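Local coordinates for protein AlyGC (Glaciecola chathamensis, PDB 5GKD) that is an alginate lyase of polysaccharide lyase family 6 that binds calcium and probably cleaves alginate chains by beta-elimination, at residues Gly181-Arg186 and Glu212-Ser217; Leu185-Ser190 and Asn218-Asn223; Arg208-Val213 and Glu232-Leu237; Thr236-His241 and Gly262-Asn267. All coordinates share one frame; numbering follows the deposited sequence.

How the interactions relate
The four contacts step through neighbouring parallel strands of one face of a beta-helix, in the order 185-188, 214-219, 236-241 and 263-265. Interactions 1 and 2 follow each other along the first strand pair, share Leu185 and Arg186, and have centres about 11 Å apart. Interaction 3, centred about 7 Å from interaction 1, begins on the segment where interaction 1 ends, sharing Glu212 and Val213, and joins the turns leading into strands 214-219 and 236-241. Interaction 4 begins where interaction 3 ends, sharing Thr236 and Leu237. Interactions 2 and 3 are the most distant, about 17 Å between centres. Together the four contacts place a calcium site and a cluster of basic side chains on one surface.

Interaction 1: Gly181-Arg186 and Glu212-Ser217; sequences GGETLR and EVEIIS. With CA (calcium ion), chain E.
Leu185 pairs with Ile216 and Arg186 with Ser217 in parallel register, and just before them Ile215 O accepts from both Thr184 N (2.9 Å) and Leu185 N, where segment 212-217 turns a corner at Ile215 and Ile216. Ahead of this pairing, three glutamates converge on a calcium ion. Glu212 gives it both carboxylate oxygens, OE2 the closer at 2.5 Å, whereas Glu183 OE2 (2.6 Å) and Glu214 OE1 (2.4 Å) bind singly; Asn180 and a water complete the site. Glutamate's reach lets three anions surround one cation, which should offset their repulsion. The carboxylate plane of Glu212 is turned 36° from that of Glu183. Gly181 N and, on the anti lone pair, Gly182 N (2.8 Å) also grip Glu212 OE1; glycine suits Gly181, where phi is 98° and a CB would jam against the preceding carbonyl. In the second shell, Ser217 OG donates to Glu214 OE2 (2.7 Å) from above the carboxylate plane, and a water donates to both Ser217 OG and Glu183 OE2. Leu185 and Ile216 face the interior, against Val201 and Phe206 of strand 200-207; strand 150-152 bonds to Arg186 and strand 236-241 flanks Glu214.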
# COMPACT_ATOMS: atom_id res chain seq x y z
N GLY A 181 -17.92 -4.61 9.66
CA GLY A 181 -18.47 -4.57 8.32
C GLY A 181 -18.48 -5.87 7.57
O GLY A 181 -18.51 -5.84 6.34
N GLY A 182 -18.48 -7.01 8.26
CA GLY A 182 -18.49 -8.30 7.58
C GLY A 182 -19.77 -9.09 7.74
O GLY A 182 -19.74 -10.32 7.73
N GLU A 183 -20.89 -8.39 7.91
CA GLU A 183 -22.16 -9.05 8.19
C GLU A 183 -22.64 -9.85 6.98
O GLU A 183 -22.34 -9.51 5.83
CB GLU A 183 -23.22 -8.02 8.57
CG GLU A 183 -22.90 -7.17 9.78
CD GLU A 183 -22.19 -5.86 9.43
OE1 GLU A 183 -21.69 -5.75 8.30
OE2 GLU A 183 -22.16 -4.94 10.27
N THR A 184 -23.37 -10.92 7.24
CA THR A 184 -24.00 -11.65 6.16
C THR A 184 -25.32 -11.01 5.76
O THR A 184 -25.59 -10.86 4.57
CB THR A 184 -24.18 -13.12 6.56
OG1 THR A 184 -22.89 -13.75 6.64
CG2 THR A 184 -25.02 -13.87 5.53
N LEU A 185 -26.14 -10.59 6.73
CA LEU A 185 -27.45 -10.00 6.48
C LEU A 185 -27.64 -8.82 7.43
O LEU A 185 -27.52 -8.98 8.64
CB LEU A 185 -28.56 -11.04 6.70
CG LEU A 185 -29.96 -10.97 6.06
CD1 LEU A 185 -31.02 -11.55 6.98
CD2 LEU A 185 -30.36 -9.61 5.62
N ARG A 186 -27.93 -7.65 6.89
CA ARG A 186 -28.26 -6.47 7.68
C ARG A 186 -29.64 -5.97 7.27
O ARG A 186 -29.90 -5.76 6.08
CB ARG A 186 -27.23 -5.36 7.46
CG ARG A 186 -27.52 -4.08 8.22
CD ARG A 186 -26.57 -2.97 7.79
NE ARG A 186 -27.04 -2.35 6.56
CZ ARG A 186 -26.25 -1.80 5.63
NH1 ARG A 186 -24.93 -1.79 5.80
NH2 ARG A 186 -26.78 -1.27 4.55
N GLU A 212 -17.67 -11.52 10.98
CA GLU A 212 -17.54 -10.66 12.16
C GLU A 212 -18.53 -11.09 13.24
O GLU A 212 -19.23 -12.10 13.08
CB GLU A 212 -17.79 -9.20 11.81
CG GLU A 212 -19.17 -8.99 11.20
CD GLU A 212 -19.75 -7.63 11.54
OE1 GLU A 212 -19.60 -6.67 10.77
OE2 GLU A 212 -20.36 -7.53 12.62
N VAL A 213 -18.65 -10.32 14.32
CA VAL A 213 -19.51 -10.74 15.42
C VAL A 213 -20.97 -10.83 15.00
O VAL A 213 -21.73 -11.65 15.54
CB VAL A 213 -19.33 -9.81 16.63
CG1 VAL A 213 -19.98 -8.47 16.39
CG2 VAL A 213 -19.90 -10.49 17.89
N GLU A 214 -21.42 -10.01 14.05
CA GLU A 214 -22.81 -10.05 13.61
C GLU A 214 -22.90 -10.86 12.33
O GLU A 214 -22.41 -10.43 11.29
CB GLU A 214 -23.36 -8.65 13.39
CG GLU A 214 -23.42 -7.76 14.62
CD GLU A 214 -24.01 -6.42 14.27
OE1 GLU A 214 -23.36 -5.67 13.54
OE2 GLU A 214 -25.15 -6.13 14.69
N ILE A 215 -23.51 -12.04 12.42
CA ILE A 215 -23.96 -12.76 11.24
C ILE A 215 -25.14 -12.03 10.62
O ILE A 215 -25.12 -11.65 9.45
CB ILE A 215 -24.34 -14.21 11.58
CG1 ILE A 215 -23.17 -14.99 12.17
CG2 ILE A 215 -24.91 -14.95 10.37
CD1 ILE A 215 -23.67 -16.23 12.90
N ILE A 216 -26.20 -11.87 11.40
CA ILE A 216 -27.36 -11.04 11.08
C ILE A 216 -27.32 -9.81 11.98
O ILE A 216 -27.14 -9.94 13.19
CB ILE A 216 -28.68 -11.80 11.28
CG1 ILE A 216 -28.75 -13.02 10.36
CG2 ILE A 216 -29.84 -10.86 11.08
CD1 ILE A 216 -30.01 -13.84 10.50
N SER A 217 -27.51 -8.64 11.39
CA SER A 217 -27.52 -7.38 12.12
C SER A 217 -28.89 -6.76 11.89
O SER A 217 -29.13 -6.17 10.83
CB SER A 217 -26.39 -6.46 11.64
OG SER A 217 -26.30 -5.26 12.39
CA CA E . -21.14 -5.19 12.63
O HOH W 1 -24.60 -3.84 10.69
O HOH W 2 -20.44 -4.96 15.00

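Interaction 2: Leu185-Ser190 and Asn218-Asn223; sequences LRIGTS and NKSGKN. With GOL (glycerol), chain F; PO4 (phosphate ion), chain H.
Ile187 and Asn218 meet as parallel partners on one face of a right-handed parallel beta-helix, their side chains crossing at a slant. The branched isoleucine fills this place with two arms: CD1 lies 3.6 Å from Asn218 OD1, while CG2, anti to the backbone N, meets Asn223 tip to tip, 3.5 Å from ND2. Two asparagines and a serine form a small polar network beside it. Asn223 ND2 donates to Asn218 OD1 (2.9 Å) and to Ser220 OG, the latter in the amide plane, which fixes the rotation of that amide. Ser220 OG in turn donates to Ile187 O (2.9 Å) from above the carbonyl plane, and Lys219 N reaches the same oxygen from the opposite face. Asparagine and serine suit this strand end because their short polar groups can satisfy backbone and each other. Gly188 has a positive phi (93°), and a side chain here would also run into Lys219 O. Lys219, extended beyond CG, passes Arg186 CD and Thr189 CA. Its NZ donates to O4 of a phosphate (2.8 Å) and to O1 of a glycerol (2.8 Å), both probably from the crystallisation liquor; that glycerol O1 also accepts from Ser190 N.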
# COMPACT_ATOMS: atom_id res chain seq x y z
N LEU A 185 -26.14 -10.59 6.73
CA LEU A 185 -27.45 -10.00 6.48
C LEU A 185 -27.64 -8.82 7.43
O LEU A 185 -27.52 -8.98 8.64
CB LEU A 185 -28.56 -11.04 6.70
CG LEU A 185 -29.96 -10.97 6.06
CD1 LEU A 185 -31.02 -11.55 6.98
CD2 LEU A 185 -30.36 -9.61 5.62
N ARG A 186 -27.93 -7.65 6.89
CA ARG A 186 -28.26 -6.47 7.68
C ARG A 186 -29.64 -5.97 7.27
O ARG A 186 -29.90 -5.76 6.08
CB ARG A 186 -27.23 -5.36 7.46
CG ARG A 186 -27.52 -4.08 8.22
CD ARG A 186 -26.57 -2.97 7.79
NE ARG A 186 -27.04 -2.35 6.56
CZ ARG A 186 -26.25 -1.80 5.63
NH1 ARG A 186 -24.93 -1.79 5.80
NH2 ARG A 186 -26.78 -1.27 4.55
N ILE A 187 -30.53 -5.76 8.23
CA ILE A 187 -31.88 -5.30 7.91
C ILE A 187 -32.00 -3.86 8.41
O ILE A 187 -32.31 -3.61 9.58
CB ILE A 187 -32.96 -6.20 8.50
CG1 ILE A 187 -32.66 -7.65 8.13
CG2 ILE A 187 -34.33 -5.82 7.94
CD1 ILE A 187 -33.56 -8.64 8.85
N GLY A 188 -31.80 -2.92 7.51
CA GLY A 188 -31.85 -1.54 7.88
C GLY A 188 -30.49 -1.00 8.25
O GLY A 188 -29.44 -1.62 8.04
N THR A 189 -30.54 0.17 8.86
CA THR A 189 -29.36 0.97 9.15
C THR A 189 -29.73 1.83 10.35
O THR A 189 -30.91 2.02 10.65
CB THR A 189 -29.00 1.79 7.90
OG1 THR A 189 -27.65 1.51 7.50
CG2 THR A 189 -29.21 3.24 8.10
N SER A 190 -28.72 2.30 11.09
CA SER A 190 -29.03 3.01 12.32
C SER A 190 -29.92 4.23 12.06
O SER A 190 -30.86 4.50 12.82
CB SER A 190 -27.74 3.42 13.03
OG SER A 190 -27.08 4.42 12.30
N ASN A 218 -29.81 -6.94 12.84
CA ASN A 218 -31.13 -6.35 12.69
C ASN A 218 -31.09 -4.89 13.14
O ASN A 218 -30.65 -4.60 14.26
CB ASN A 218 -32.19 -7.12 13.48
CG ASN A 218 -33.58 -6.72 13.09
OD1 ASN A 218 -34.08 -7.11 12.03
ND2 ASN A 218 -34.22 -5.90 13.93
N LYS A 219 -31.52 -3.98 12.27
CA LYS A 219 -31.40 -2.54 12.50
C LYS A 219 -32.66 -1.83 12.04
O LYS A 219 -32.62 -0.83 11.33
CB LYS A 219 -30.19 -1.95 11.78
CG LYS A 219 -28.82 -2.29 12.39
CD LYS A 219 -27.70 -1.54 11.65
CE LYS A 219 -26.33 -1.73 12.30
NZ LYS A 219 -25.22 -1.21 11.46
N SER A 220 -33.81 -2.36 12.42
CA SER A 220 -35.10 -1.77 12.08
C SER A 220 -36.15 -2.47 12.92
O SER A 220 -35.85 -3.38 13.70
CB SER A 220 -35.40 -1.88 10.59
OG SER A 220 -35.17 -3.20 10.13
N GLY A 221 -37.41 -2.06 12.73
CA GLY A 221 -38.49 -2.49 13.59
C GLY A 221 -39.35 -3.60 13.01
O GLY A 221 -39.56 -3.68 11.80
N LYS A 222 -39.84 -4.45 13.91
CA LYS A 222 -40.94 -5.38 13.63
C LYS A 222 -40.61 -6.36 12.50
O LYS A 222 -41.45 -6.69 11.66
CB LYS A 222 -42.24 -4.62 13.34
CG LYS A 222 -42.51 -3.53 14.38
CD LYS A 222 -43.92 -3.61 14.94
CE LYS A 222 -44.52 -2.23 15.17
NZ LYS A 222 -43.66 -1.28 15.91
N ASN A 223 -39.39 -6.85 12.50
CA ASN A 223 -39.01 -7.89 11.57
C ASN A 223 -39.21 -9.24 12.23
O ASN A 223 -39.33 -9.34 13.45
CB ASN A 223 -37.56 -7.70 11.13
CG ASN A 223 -37.34 -6.36 10.46
OD1 ASN A 223 -38.15 -5.94 9.63
ND2 ASN A 223 -36.26 -5.66 10.83
C1 GOL F . -24.97 2.19 10.16
O1 GOL F . -26.00 1.41 10.73
C2 GOL F . -24.56 3.25 11.18
O2 GOL F . -24.56 2.73 12.49
C3 GOL F . -23.17 3.84 10.98
O3 GOL F . -22.83 4.30 12.27
P PO4 H . -22.68 -2.25 13.93
O1 PO4 H . -23.89 -3.15 13.89
O2 PO4 H . -21.71 -2.80 12.96
O3 PO4 H . -22.10 -2.21 15.37
O4 PO4 H . -23.13 -0.92 13.36

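Interaction 3: Arg208-Val213 and Glu232-Leu237; sequences RCNGEV and ESRGTL. With CA (calcium ion), chain E.
Val213 O is held by both donors of Thr236: OG1 donates to it at 2.8 Å, tilted 34° from the carbonyl plane, and Thr236 N adds a weak, bent bond. Threonine suits this spot because OG1 stands between its backbone N and carbonyl carbon (chi1 69°), close to the oxygen that the N-H addresses; OG1 is also hydrogen-bonded to Thr238 OG1. Gly235, just before it, brings its CA to 3.3 Å from Val213 O, where a CB would clash with Glu212 O and crowd Val213 O. Earlier in both segments, Asn210 crosses Arg234 at about a right angle. Asn210 OD1 accepts from Arg234 N (2.9 Å), the donor lying above the carbonyl plane, and the amide packs on Arg234 CB. Arg234 is the centre of an inverse gamma turn, closed by a weak bond from Gly235 N to Ser233 O. Ser233 OG accepts from Cys209 N at 3.0 Å. One water donates to Asn210 O and Arg234 O and accepts from Arg234 NH1; another joins Asn210 ND2 to Glu232 O. Arg208 and Glu232 lie side by side, Arg208 CG 4.1 Å from Glu232 CB, but their charged ends engage Glu431 and Asn255 respectively. Arg234, extended from CG to NE, reaches Glu605 and Tyr606 in the second beta-helix. Side-chain and water bonds thus take over where strand pairing is absent. The grip on Val213 O lies next to Glu212 in sequence and may help to steady this calcium ligand, while Arg234 ties the seam ionically to the C-terminal half.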
# COMPACT_ATOMS: atom_id res chain seq x y z
N ARG A 208 -20.94 -21.42 8.18
CA ARG A 208 -19.64 -20.82 8.48
C ARG A 208 -19.57 -19.36 8.04
O ARG A 208 -18.59 -18.92 7.42
CB ARG A 208 -18.51 -21.62 7.86
CG ARG A 208 -18.33 -22.99 8.46
CD ARG A 208 -18.77 -24.00 7.46
NE ARG A 208 -17.68 -24.75 6.91
CZ ARG A 208 -17.73 -25.43 5.78
NH1 ARG A 208 -18.83 -25.43 5.03
NH2 ARG A 208 -16.67 -26.09 5.39
N CYS A 209 -20.62 -18.60 8.34
CA CYS A 209 -20.60 -17.16 8.08
C CYS A 209 -19.78 -16.53 9.20
O CYS A 209 -20.26 -16.36 10.32
CB CYS A 209 -22.02 -16.61 7.99
SG CYS A 209 -22.92 -17.31 6.57
N ASN A 210 -18.52 -16.21 8.89
CA ASN A 210 -17.52 -15.85 9.88
C ASN A 210 -17.00 -14.42 9.70
O ASN A 210 -15.90 -14.09 10.17
CB ASN A 210 -16.35 -16.84 9.82
CG ASN A 210 -16.77 -18.26 10.15
OD1 ASN A 210 -17.93 -18.52 10.49
ND2 ASN A 210 -15.81 -19.19 10.08
N GLY A 211 -17.75 -13.56 9.01
CA GLY A 211 -17.26 -12.23 8.69
C GLY A 211 -16.88 -11.41 9.91
O GLY A 211 -15.88 -10.69 9.90
N GLU A 212 -17.67 -11.52 10.98
CA GLU A 212 -17.54 -10.66 12.16
C GLU A 212 -18.53 -11.09 13.24
O GLU A 212 -19.23 -12.10 13.08
CB GLU A 212 -17.79 -9.20 11.81
CG GLU A 212 -19.17 -8.99 11.20
CD GLU A 212 -19.75 -7.63 11.54
OE1 GLU A 212 -19.60 -6.67 10.77
OE2 GLU A 212 -20.36 -7.53 12.62
N VAL A 213 -18.65 -10.32 14.32
CA VAL A 213 -19.51 -10.74 15.42
C VAL A 213 -20.97 -10.83 15.00
O VAL A 213 -21.73 -11.65 15.54
CB VAL A 213 -19.33 -9.81 16.63
CG1 VAL A 213 -19.98 -8.47 16.39
CG2 VAL A 213 -19.90 -10.49 17.89
N GLU A 232 -21.86 -23.64 12.61
CA GLU A 232 -20.46 -23.34 12.87
C GLU A 232 -20.10 -21.92 12.46
O GLU A 232 -19.01 -21.66 11.96
CB GLU A 232 -19.55 -24.36 12.18
CG GLU A 232 -19.68 -25.76 12.77
CD GLU A 232 -18.71 -26.78 12.15
OE1 GLU A 232 -17.88 -26.43 11.28
OE2 GLU A 232 -18.78 -27.96 12.56
N SER A 233 -21.01 -20.99 12.69
CA SER A 233 -20.81 -19.62 12.27
C SER A 233 -20.24 -18.81 13.43
O SER A 233 -20.80 -18.79 14.53
CB SER A 233 -22.11 -18.98 11.76
OG SER A 233 -22.49 -19.53 10.51
N ARG A 234 -19.13 -18.14 13.13
CA ARG A 234 -18.29 -17.43 14.09
C ARG A 234 -18.86 -16.03 14.36
O ARG A 234 -18.25 -15.01 14.07
CB ARG A 234 -16.89 -17.35 13.52
CG ARG A 234 -15.76 -17.30 14.48
CD ARG A 234 -14.47 -17.32 13.68
NE ARG A 234 -13.28 -17.15 14.50
CZ ARG A 234 -12.76 -15.97 14.83
NH1 ARG A 234 -13.34 -14.84 14.44
NH2 ARG A 234 -11.66 -15.93 15.54
N GLY A 235 -20.07 -16.02 14.91
CA GLY A 235 -20.77 -14.77 15.11
C GLY A 235 -22.12 -15.03 15.73
O GLY A 235 -22.36 -16.10 16.28
N THR A 236 -23.01 -14.05 15.59
CA THR A 236 -24.27 -14.01 16.31
C THR A 236 -25.39 -13.52 15.41
O THR A 236 -25.17 -12.95 14.34
CB THR A 236 -24.20 -13.06 17.53
OG1 THR A 236 -24.12 -11.70 17.08
CG2 THR A 236 -22.99 -13.37 18.39
N LEU A 237 -26.62 -13.75 15.87
CA LEU A 237 -27.80 -13.03 15.42
C LEU A 237 -28.00 -11.87 16.38
O LEU A 237 -28.44 -12.07 17.51
CB LEU A 237 -29.01 -13.96 15.41
CG LEU A 237 -30.33 -13.54 14.77
CD1 LEU A 237 -31.30 -14.74 14.76
CD2 LEU A 237 -30.96 -12.35 15.43
CA CA E . -21.14 -5.19 12.63
O HOH W 3 -15.80 -13.99 13.05
O HOH W 4 -16.48 -21.83 11.22
O HOH W 2 -20.44 -4.96 15.00

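Interaction 4: Thr236-His241 and Gly262-Asn267; sequences TLTLRH and GIRVIN. With CO3 (carbonate ion), chain J; PO4 (phosphate ion), chain H.
Leu237 and Thr238 pair with Ile263 and Arg264 in parallel, the strand axes 14° apart. Backbone bonds alternate between the strands: Leu237 N to Gly262 O, Arg264 N to Leu237 O, and Leu239 N to Arg264 O (2.9 Å). Beyond, Asn267 ND2 donates to Arg240 O (3.1 Å) from above the carbonyl plane.

Among side-chain bonds, Arg264 grips Thr238 side-on, NE (3.0 Å) and NH2 (3.1 Å) both meeting OG1, while Thr238 CG2 covers one guanidinium face. Thr238 OG1 donates a hydrogen bond to Thr236 OG1 (2.7 Å); threonine suits the place by supplying hydroxyl and methyl together. A bend at chi3 (61°) places Arg264 NE here.

Apolar contact joins Thr238 CG2 to Ile266 CD1 (4.1 Å).

Polar and charged contacts line the pocket. Arg264 NH2 donates to O1 (2.7 Å) of a carbonate, probably from the crystallisation liquor, to which Tyr303 OH is also hydrogen-bonded; Tyr303 makes a cation-pi contact with Arg240, whose NH2 donates to Arg302 O. The partner of Arg240 NE is doubtful, since carbonate and phosphate positions overlap. Two neighbouring arginines suggest locally positive character, consistent with binding alginate carboxylates, though Glu214 shares the pocket.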
# COMPACT_ATOMS: atom_id res chain seq x y z
N THR A 236 -23.01 -14.05 15.59
CA THR A 236 -24.27 -14.01 16.31
C THR A 236 -25.39 -13.52 15.41
O THR A 236 -25.17 -12.95 14.34
CB THR A 236 -24.20 -13.06 17.53
OG1 THR A 236 -24.12 -11.70 17.08
CG2 THR A 236 -22.99 -13.37 18.39
N LEU A 237 -26.62 -13.75 15.87
CA LEU A 237 -27.80 -13.03 15.42
C LEU A 237 -28.00 -11.87 16.38
O LEU A 237 -28.44 -12.07 17.51
CB LEU A 237 -29.01 -13.96 15.41
CG LEU A 237 -30.33 -13.54 14.77
CD1 LEU A 237 -31.30 -14.74 14.76
CD2 LEU A 237 -30.96 -12.35 15.43
N THR A 238 -27.70 -10.66 15.94
CA THR A 238 -27.74 -9.50 16.82
C THR A 238 -28.96 -8.64 16.50
O THR A 238 -29.17 -8.26 15.34
CB THR A 238 -26.46 -8.67 16.71
OG1 THR A 238 -25.37 -9.37 17.34
CG2 THR A 238 -26.65 -7.32 17.40
N LEU A 239 -29.76 -8.38 17.52
CA LEU A 239 -30.82 -7.38 17.50
C LEU A 239 -30.16 -6.04 17.83
O LEU A 239 -30.16 -5.56 18.96
CB LEU A 239 -31.91 -7.75 18.49
CG LEU A 239 -33.16 -8.50 18.03
CD1 LEU A 239 -33.00 -9.21 16.70
CD2 LEU A 239 -33.73 -9.44 19.10
N ARG A 240 -29.58 -5.42 16.79
CA ARG A 240 -28.61 -4.34 16.95
C ARG A 240 -29.27 -2.99 17.24
O ARG A 240 -28.89 -2.31 18.20
CB ARG A 240 -27.75 -4.23 15.68
CG ARG A 240 -26.69 -3.17 15.78
CD ARG A 240 -25.63 -3.55 16.82
NE ARG A 240 -24.72 -2.44 17.06
CZ ARG A 240 -24.97 -1.43 17.90
NH1 ARG A 240 -26.10 -1.40 18.59
NH2 ARG A 240 -24.08 -0.45 18.03
N HIS A 241 -30.20 -2.57 16.38
CA HIS A 241 -30.97 -1.35 16.56
C HIS A 241 -32.42 -1.65 16.20
O HIS A 241 -32.69 -2.56 15.42
CB HIS A 241 -30.50 -0.17 15.66
CG HIS A 241 -29.08 0.26 15.86
ND1 HIS A 241 -28.56 0.60 17.09
CD2 HIS A 241 -28.08 0.44 14.97
CE1 HIS A 241 -27.30 0.96 16.95
NE2 HIS A 241 -26.98 0.87 15.67
N GLY A 262 -25.07 -17.57 18.98
CA GLY A 262 -25.39 -16.53 19.90
C GLY A 262 -26.62 -15.79 19.40
O GLY A 262 -26.73 -15.48 18.21
N ILE A 263 -27.55 -15.48 20.29
CA ILE A 263 -28.52 -14.41 20.08
C ILE A 263 -28.15 -13.29 21.03
O ILE A 263 -27.92 -13.53 22.23
CB ILE A 263 -29.97 -14.89 20.31
CG1 ILE A 263 -30.39 -15.92 19.26
CG2 ILE A 263 -30.95 -13.72 20.30
CD1 ILE A 263 -31.66 -16.68 19.63
N ARG A 264 -28.06 -12.06 20.51
CA ARG A 264 -27.68 -10.88 21.28
C ARG A 264 -28.83 -9.89 21.28
O ARG A 264 -29.26 -9.42 20.22
CB ARG A 264 -26.41 -10.22 20.71
CG ARG A 264 -26.04 -8.92 21.44
CD ARG A 264 -24.56 -8.55 21.27
NE ARG A 264 -24.21 -8.34 19.87
CZ ARG A 264 -23.52 -7.30 19.40
NH1 ARG A 264 -23.10 -6.35 20.21
NH2 ARG A 264 -23.25 -7.23 18.10
N VAL A 265 -29.30 -9.56 22.48
CA VAL A 265 -30.50 -8.77 22.68
C VAL A 265 -30.10 -7.36 23.08
O VAL A 265 -29.37 -7.18 24.06
CB VAL A 265 -31.41 -9.39 23.75
CG1 VAL A 265 -32.68 -8.59 23.89
CG2 VAL A 265 -31.72 -10.83 23.38
N ILE A 266 -30.60 -6.38 22.38
CA ILE A 266 -30.43 -4.97 22.64
C ILE A 266 -31.75 -4.35 22.25
O ILE A 266 -32.46 -4.94 21.56
CB ILE A 266 -29.31 -4.32 21.79
CG1 ILE A 266 -28.04 -5.15 21.81
CG2 ILE A 266 -29.07 -2.89 22.23
CD1 ILE A 266 -27.09 -4.87 20.70
N ASN A 267 -32.07 -3.17 22.72
CA ASN A 267 -33.29 -2.45 22.40
C ASN A 267 -34.59 -2.96 23.05
O ASN A 267 -34.55 -3.73 23.94
CB ASN A 267 -33.40 -2.16 20.90
CG ASN A 267 -32.04 -1.94 20.24
OD1 ASN A 267 -31.42 -0.96 20.45
ND2 ASN A 267 -31.59 -2.89 19.55
C CO3 J . -21.85 -3.73 17.39
O1 CO3 J . -22.27 -4.91 17.04
O2 CO3 J . -21.59 -3.65 18.66
O3 CO3 J . -21.75 -2.72 16.49
P PO4 H . -22.68 -2.25 13.93
O1 PO4 H . -23.89 -3.15 13.89
O2 PO4 H . -21.71 -2.80 12.96
O3 PO4 H . -22.10 -2.21 15.37
O4 PO4 H . -23.13 -0.92 13.36
O HOH W 5 -29.01 0.41 19.81